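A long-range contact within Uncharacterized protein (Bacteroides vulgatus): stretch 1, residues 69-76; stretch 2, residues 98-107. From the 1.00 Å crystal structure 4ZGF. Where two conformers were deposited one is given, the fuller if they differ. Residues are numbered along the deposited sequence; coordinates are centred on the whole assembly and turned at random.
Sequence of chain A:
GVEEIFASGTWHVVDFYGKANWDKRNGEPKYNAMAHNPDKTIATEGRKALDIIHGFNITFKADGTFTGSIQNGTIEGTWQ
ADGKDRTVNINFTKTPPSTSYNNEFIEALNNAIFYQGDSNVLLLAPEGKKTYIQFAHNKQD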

# COMPACT_ATOMS: atom_id res chain seq x y z
N SER A 69 -4.62 -8.01 6.05
CA SER A 69 -3.80 -8.66 7.06
C SER A 69 -2.48 -7.93 7.19
O SER A 69 -1.80 -7.73 6.18
CB SER A 69 -3.57 -10.10 6.65
OG SER A 69 -2.89 -10.80 7.67
N ILE A 70 -2.14 -7.52 8.42
CA ILE A 70 -0.87 -6.86 8.71
C ILE A 70 -0.31 -7.49 10.01
O ILE A 70 -0.75 -8.57 10.41
CB ILE A 70 -1.00 -5.32 8.74
CG1 ILE A 70 -1.92 -4.83 9.87
CG2 ILE A 70 -1.49 -4.78 7.40
CD1 ILE A 70 -2.04 -3.31 9.95
N GLN A 71 0.68 -6.89 10.66
CA GLN A 71 1.20 -7.54 11.84
C GLN A 71 0.08 -7.64 12.88
O GLN A 71 -0.72 -6.73 13.06
CB GLN A 71 2.40 -6.79 12.42
CG GLN A 71 3.60 -6.80 11.49
CD GLN A 71 4.78 -6.01 12.02
OE1 GLN A 71 4.80 -4.75 11.92
NE2 GLN A 71 5.78 -6.67 12.54
N ASN A 72 0.05 -8.78 13.58
CA ASN A 72 -0.91 -9.03 14.67
C ASN A 72 -2.35 -9.28 14.29
O ASN A 72 -3.16 -9.55 15.17
CB ASN A 72 -0.89 -7.95 15.76
CG ASN A 72 0.42 -7.87 16.47
OD1 ASN A 72 1.01 -8.92 16.79
ND2 ASN A 72 0.88 -6.67 16.71
N GLY A 73 -2.69 -9.20 13.05
CA GLY A 73 -4.08 -9.51 12.71
C GLY A 73 -4.64 -8.69 11.56
O GLY A 73 -3.96 -8.04 10.74
N THR A 74 -5.94 -8.69 11.53
CA THR A 74 -6.64 -8.13 10.41
C THR A 74 -6.97 -6.66 10.57
O THR A 74 -7.18 -6.13 11.66
CB THR A 74 -7.92 -8.87 10.11
OG1 THR A 74 -8.78 -8.77 11.24
CG2 THR A 74 -7.63 -10.31 9.77
N ILE A 75 -7.08 -6.04 9.39
CA ILE A 75 -7.70 -4.72 9.22
C ILE A 75 -9.04 -4.94 8.56
O ILE A 75 -9.23 -5.87 7.77
CB ILE A 75 -6.81 -3.76 8.41
CG1 ILE A 75 -6.39 -4.36 7.08
CG2 ILE A 75 -5.63 -3.34 9.24
CD1 ILE A 75 -5.65 -3.43 6.14
N GLU A 76 -9.99 -4.04 8.85
CA GLU A 76 -11.28 -4.04 8.20
C GLU A 76 -11.74 -2.61 8.01
O GLU A 76 -11.37 -1.73 8.79
CB GLU A 76 -12.37 -4.75 9.05
CG GLU A 76 -12.03 -6.19 9.40
CD GLU A 76 -13.04 -6.86 10.28
OE1 GLU A 76 -13.88 -6.19 10.87
OE2 GLU A 76 -12.97 -8.09 10.43
N SER A 98 -0.96 -2.30 17.46
CA SER A 98 -0.07 -1.47 16.65
C SER A 98 1.36 -1.97 16.66
O SER A 98 1.85 -2.60 17.61
CB SER A 98 -0.12 0.02 17.11
OG SER A 98 0.38 0.22 18.42
N THR A 99 2.03 -1.65 15.55
CA THR A 99 3.49 -1.83 15.40
C THR A 99 3.95 -0.65 14.53
O THR A 99 3.14 0.01 13.90
CB THR A 99 3.86 -3.12 14.68
OG1 THR A 99 3.45 -2.99 13.32
CG2 THR A 99 3.24 -4.33 15.31
N SER A 100 5.25 -0.45 14.45
CA SER A 100 5.76 0.66 13.64
C SER A 100 5.34 0.52 12.16
O SER A 100 4.86 1.45 11.52
CB SER A 100 7.28 0.77 13.78
OG SER A 100 7.89 -0.41 13.31
N TYR A 101 5.53 -0.68 11.61
CA TYR A 101 5.20 -0.92 10.22
C TYR A 101 3.69 -0.87 9.98
O TYR A 101 3.23 -0.38 8.95
CB TYR A 101 5.79 -2.23 9.70
CG TYR A 101 7.28 -2.28 9.82
CD1 TYR A 101 8.08 -1.55 8.96
CD2 TYR A 101 7.90 -3.01 10.85
CE1 TYR A 101 9.47 -1.57 9.07
CE2 TYR A 101 9.28 -3.03 10.97
CZ TYR A 101 10.05 -2.31 10.06
OH TYR A 101 11.45 -2.26 10.14
N ASN A 102 2.91 -1.39 10.94
CA ASN A 102 1.46 -1.27 10.80
C ASN A 102 1.05 0.19 10.73
O ASN A 102 0.18 0.56 9.95
CB ASN A 102 0.73 -1.90 12.00
CG ASN A 102 0.66 -3.41 11.97
OD1 ASN A 102 1.17 -4.07 11.04
ND2 ASN A 102 0.01 -3.98 12.97
N ASN A 103 1.62 1.00 11.60
CA ASN A 103 1.23 2.41 11.67
C ASN A 103 1.56 3.10 10.34
O ASN A 103 0.77 3.91 9.84
CB ASN A 103 1.97 3.10 12.83
CG ASN A 103 1.66 2.51 14.21
OD1 ASN A 103 0.74 1.72 14.38
ND2 ASN A 103 2.48 2.85 15.19
N GLU A 104 2.70 2.77 9.75
CA GLU A 104 3.09 3.33 8.47
C GLU A 104 2.08 2.94 7.36
O GLU A 104 1.68 3.77 6.53
CB GLU A 104 4.51 2.88 8.14
CG GLU A 104 5.07 3.49 6.89
CD GLU A 104 6.51 3.11 6.65
OE1 GLU A 104 7.00 2.12 7.21
OE2 GLU A 104 7.16 3.80 5.87
N PHE A 105 1.69 1.66 7.35
CA PHE A 105 0.73 1.17 6.36
C PHE A 105 -0.64 1.83 6.53
O PHE A 105 -1.27 2.29 5.57
CB PHE A 105 0.63 -0.35 6.49
CG PHE A 105 -0.34 -0.98 5.54
CD1 PHE A 105 0.01 -1.25 4.24
CD2 PHE A 105 -1.66 -1.25 5.95
CE1 PHE A 105 -0.89 -1.86 3.36
CE2 PHE A 105 -2.55 -1.85 5.07
CZ PHE A 105 -2.15 -2.16 3.77
N ILE A 106 -1.13 1.84 7.78
CA ILE A 106 -2.44 2.41 8.07
C ILE A 106 -2.47 3.90 7.71
O ILE A 106 -3.45 4.37 7.13
CB ILE A 106 -2.81 2.13 9.56
CG1 ILE A 106 -3.05 0.63 9.76
CG2 ILE A 106 -4.04 2.93 9.98
CD1 ILE A 106 -2.98 0.22 11.24
N GLU A 107 -1.40 4.62 8.01
CA GLU A 107 -1.35 6.03 7.66
C GLU A 107 -1.37 6.22 6.14
O GLU A 107 -2.08 7.08 5.62
CB GLU A 107 -0.11 6.66 8.29
CG GLU A 107 0.00 8.16 8.11
CD GLU A 107 -0.98 9.04 8.97
OE1 GLU A 107 -1.97 8.61 9.69
OE2 GLU A 107 -0.83 10.26 8.77

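A β-hairpin turn packs here against the first turns of a helix, and the contact passes from apolar to polar and back as stretch 1 is followed. Ser69 opens the stretch in a strand with its CB directed away from the helix, and it takes no part. Ile70, the next residue, points toward the helix and is buried. Its branched side chain reaches three helix residues: CG2 lies 3.8 Å from CD2 of Phe105, approaching the ring obliquely, while CD1 lies 3.9 Å from CD1 of Ile106. Ile70 CD1 also sits 3.4 Å from Asn102 CG, so the isoleucine packs against the carboxamide that serves the next residue.

Gln71 provides the polar centre of the contact. Its backbone is read by the side chain of Asn102, whose carboxamide offers an acceptor and a donor together: Gln71 N donates to Asn102 OD1 at 2.9 Å, and Asn102 ND2 donates to Gln71 O at 2.8 Å, the second bond being the straighter. Asparagine suits this buried site because one short, planar group can satisfy both the NH and the CO of a single residue in the turn. The side chain of Gln71 extends to the start of the helix, where its OE1 accepts a hydrogen bond of 2.6 Å from Thr99 OG1. Thr99 is the N-cap, and the same OG1 accepts from Asn102 N at 2.9 Å. A hydroxyl can donate and accept at once, so threonine both caps the helix and ties it to the turn. Gln71 OE1 also lies at the edge of the Tyr101 ring, near its plane, and 3.5 Å from Tyr101 CB.

Asn72 covers the exposed margin, its ND2 3.6 Å from Thr99 CG2. Its positive phi of 73° fits the third position of the type II turn from Ile70 to Gly73, a conformation that asparagine tolerates well. The turn's own closing bond, Gly73 N to Ile70 O, is weak at 3.3 Å; Ile70 N donating to Gly73 O at 3.0 Å pairs the same two residues in the other direction. Gly73 touches nothing in the helix; its backbone angles would jam a CB against the carbonyl O of Asn72, which calls for glycine.

Thr74 is out of reach of the helix, but Ile75 again points toward it. Its CD1 meets the edge of the Phe105 ring, 3.6 Å from CE2. Phe105 thus touches both isoleucines, and its large apolar ring suits a buried site between helix and strands. Glu76, out of reach, ends the stretch.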